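Local atomic coordinates of extracellular ligand-binding receptor (Rhodopseudomonas palustris, PDB entry 4F06), a protein that binds p-hydroxybenzoic acid and is probably the solute-binding component of an ABC transporter for lignin-derived aromatic compounds. Residues A[195-201]-A[224-230]. Numbering follows the deposited sequence.
With PHB (p-hydroxybenzoic acid), chain B.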
loop_
_atom_site.group_PDB
_atom_site.type_symbol
_atom_site.label_atom_id
_atom_site.label_comp_id
_atom_site.label_asym_id
_atom_site.label_seq_id
_atom_site.Cartn_x
_atom_site.Cartn_y
_atom_site.Cartn_z
ATOM N N ALA A 195 -18.227 -19.405 -10.289
ATOM C CA ALA A 195 -17.910 -18.758 -9.015
ATOM C C ALA A 195 -18.998 -17.767 -8.653
ATOM O O ALA A 195 -19.575 -17.077 -9.516
ATOM C CB ALA A 195 -16.559 -18.032 -9.131
ATOM N N ASP A 196 -19.283 -17.677 -7.352
ATOM C CA ASP A 196 -20.244 -16.681 -6.853
ATOM C C ASP A 196 -19.571 -15.385 -6.382
ATOM O O ASP A 196 -20.259 -14.418 -6.128
ATOM C CB ASP A 196 -21.132 -17.277 -5.759
ATOM C CG ASP A 196 -20.341 -17.947 -4.676
ATOM O OD1 ASP A 196 -19.886 -17.245 -3.767
ATOM O OD2 ASP A 196 -20.189 -19.206 -4.692
HETATM N N MSE A 197 -18.236 -15.389 -6.254
HETATM C CA MSE A 197 -17.499 -14.220 -5.829
HETATM C C MSE A 197 -16.131 -14.269 -6.509
HETATM O O MSE A 197 -15.561 -15.367 -6.735
HETATM C CB MSE A 197 -17.334 -14.206 -4.300
HETATM C CG MSE A 197 -16.564 -12.998 -3.746
HETATM SE SE MSE A 197 -16.492 -12.975 -1.829
HETATM C CE MSE A 197 -18.363 -12.535 -1.514
ATOM N N ILE A 198 -15.598 -13.094 -6.829
ATOM C CA ILE A 198 -14.210 -12.923 -7.294
ATOM C C ILE A 198 -13.413 -12.325 -6.159
ATOM O O ILE A 198 -13.922 -11.442 -5.447
ATOM C CB ILE A 198 -14.208 -11.904 -8.456
ATOM C CG1 ILE A 198 -14.933 -12.474 -9.681
ATOM C CG2 ILE A 198 -12.789 -11.513 -8.845
ATOM C CD1 ILE A 198 -15.340 -11.380 -10.656
ATOM N N PHE A 199 -12.182 -12.806 -5.994
ATOM C CA PHE A 199 -11.200 -12.087 -5.182
ATOM C C PHE A 199 -10.102 -11.600 -6.111
ATOM O O PHE A 199 -9.570 -12.395 -6.890
ATOM C CB PHE A 199 -10.575 -12.968 -4.088
ATOM C CG PHE A 199 -9.418 -12.277 -3.429
ATOM C CD1 PHE A 199 -9.639 -11.168 -2.587
ATOM C CD2 PHE A 199 -8.120 -12.684 -3.694
ATOM C CE1 PHE A 199 -8.572 -10.479 -2.018
ATOM C CE2 PHE A 199 -7.049 -12.004 -3.122
ATOM C CZ PHE A 199 -7.269 -10.919 -2.277
ATOM N N THR A 200 -9.766 -10.311 -6.041
ATOM C CA THR A 200 -8.759 -9.757 -6.926
ATOM C C THR A 200 -7.809 -8.792 -6.260
ATOM O O THR A 200 -8.136 -8.069 -5.306
ATOM C CB THR A 200 -9.448 -9.100 -8.162
ATOM O OG1 THR A 200 -8.479 -8.781 -9.170
ATOM C CG2 THR A 200 -10.133 -7.834 -7.762
ATOM N N PHE A 201 -6.594 -8.792 -6.805
ATOM C CA PHE A 201 -5.614 -7.746 -6.602
ATOM C C PHE A 201 -4.942 -7.426 -7.944
ATOM O O PHE A 201 -4.547 -8.368 -8.663
ATOM C CB PHE A 201 -4.471 -8.193 -5.657
ATOM C CG PHE A 201 -3.242 -7.316 -5.785
ATOM C CD1 PHE A 201 -3.172 -6.031 -5.213
ATOM C CD2 PHE A 201 -2.150 -7.762 -6.558
ATOM C CE1 PHE A 201 -2.090 -5.209 -5.399
ATOM C CE2 PHE A 201 -1.048 -6.929 -6.741
ATOM C CZ PHE A 201 -1.007 -5.659 -6.172
ATOM N N GLY A 224 -24.768 -11.059 -10.132
ATOM C CA GLY A 224 -24.698 -11.536 -8.745
ATOM C C GLY A 224 -23.340 -12.142 -8.380
ATOM O O GLY A 224 -23.217 -12.782 -7.329
ATOM N N VAL A 225 -22.317 -11.956 -9.240
ATOM C CA VAL A 225 -20.966 -12.401 -8.886
ATOM C C VAL A 225 -20.349 -11.241 -8.119
ATOM O O VAL A 225 -20.049 -10.201 -8.698
ATOM C CB VAL A 225 -20.114 -12.707 -10.138
ATOM C CG1 VAL A 225 -18.716 -13.206 -9.714
ATOM C CG2 VAL A 225 -20.781 -13.753 -11.020
ATOM N N LYS A 226 -20.218 -11.403 -6.803
ATOM C CA LYS A 226 -19.768 -10.325 -5.922
ATOM C C LYS A 226 -18.257 -10.120 -6.104
ATOM O O LYS A 226 -17.533 -11.031 -6.502
ATOM C CB LYS A 226 -20.085 -10.629 -4.456
ATOM C CG LYS A 226 -21.559 -10.818 -4.206
ATOM C CD LYS A 226 -21.790 -11.204 -2.758
ATOM C CE LYS A 226 -23.283 -11.297 -2.436
ATOM N NZ LYS A 226 -23.513 -11.306 -0.970
ATOM N N LEU A 227 -17.798 -8.892 -5.864
ATOM C CA LEU A 227 -16.374 -8.610 -5.917
ATOM C C LEU A 227 -15.836 -8.298 -4.541
ATOM O O LEU A 227 -16.322 -7.358 -3.854
ATOM C CB LEU A 227 -16.116 -7.437 -6.844
ATOM C CG LEU A 227 -14.646 -7.034 -7.048
ATOM C CD1 LEU A 227 -13.877 -8.188 -7.642
ATOM C CD2 LEU A 227 -14.496 -5.823 -7.977
HETATM N N MSE A 228 -14.823 -9.080 -4.142
HETATM C CA MSE A 228 -14.014 -8.793 -2.948
HETATM C C MSE A 228 -12.614 -8.466 -3.477
HETATM O O MSE A 228 -12.054 -9.164 -4.346
HETATM C CB MSE A 228 -13.946 -10.006 -2.015
HETATM C CG MSE A 228 -13.002 -9.853 -0.788
HETATM SE SE MSE A 228 -13.551 -8.410 0.427
HETATM C CE MSE A 228 -14.997 -9.255 0.977
ATOM N N SER A 229 -12.061 -7.394 -2.980
ATOM C CA SER A 229 -10.739 -6.998 -3.414
ATOM C C SER A 229 -9.945 -6.539 -2.222
ATOM O O SER A 229 -10.507 -6.277 -1.162
ATOM C CB SER A 229 -10.826 -5.884 -4.455
ATOM O OG SER A 229 -11.360 -4.700 -3.919
ATOM N N THR A 230 -8.627 -6.386 -2.371
ATOM C CA THR A 230 -7.909 -5.522 -1.458
ATOM C C THR A 230 -8.199 -4.082 -1.928
ATOM O O THR A 230 -8.624 -3.799 -3.071
ATOM C CB THR A 230 -6.432 -5.846 -1.416
ATOM O OG1 THR A 230 -5.890 -5.712 -2.743
ATOM C CG2 THR A 230 -6.183 -7.255 -0.898
HETATM C "C1'" PHB B . 3.623 -3.761 -5.184
HETATM O "O1'" PHB B . 4.052 -4.294 -4.151
HETATM O "O2'" PHB B . 4.222 -3.858 -6.309
HETATM C C1 PHB B . 2.320 -3.030 -5.104
HETATM C C2 PHB B . 1.380 -3.363 -4.110
HETATM C C3 PHB B . 0.162 -2.728 -4.065
HETATM C C4 PHB B . -0.170 -1.785 -5.015
HETATM C C5 PHB B . 0.734 -1.452 -6.003
HETATM C C6 PHB B . 1.975 -2.073 -6.071
HETATM O O4 PHB B . -1.370 -1.172 -5.043
HETATM O O HOH W 1 -22.678 -13.878 -4.748
#
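The carbonyl O of Asp-196 is gripped by Lys-226 N at 3.1 Å and by a water that bridges it to Gly-224 O. The amide approaches it tilted from the carbonyl plane. Ile-198 uses both its backbone polar atoms: its N donates to Lys-226 O at 2.8 Å, and its O accepts Met-228 N. Both bonds are nearly straight. Thr-200 N donates to Met-228 O, while Thr-230 N reaches Thr-200 O only weakly, at 3.4 Å. This is the parallel pairing of a beta-alpha-beta unit, whose helix 206-217 covers the face carrying Ile-198, Thr-200 and Leu-227. On that face Leu-227 CD1 touches CG2 of both Ile-198 and Thr-200. On the face toward helix 123-136, the Met-197 chain bends at chi3 (-71°), which brings CE over Lys-226 CB and CD. Met-197 SE (the residue is selenomethionine) lies 3.9 Å from Met-228 CB. With CG anti to the backbone N (chi1 170°), the Phe-199 ring leans toward strand 226-230, where CD1 meets Met-228 CG at 4.0 Å. The ring edge faces Thr-230 CG2. Without the Phe-199 ring, as with an alanine here, Met-228 CG and Thr-230 CG2 would probably lose this apolar partner, and the stack on Phe-159 would go. At the C-terminal end, Thr-230 OG1 is hydrogen-bonded to Asp-232 OD2, whose partner OD1 binds p-hydroxybenzoic acid; the Phe-201 ring edge meets that ligand, CE1 to C3 at 3.6 Å.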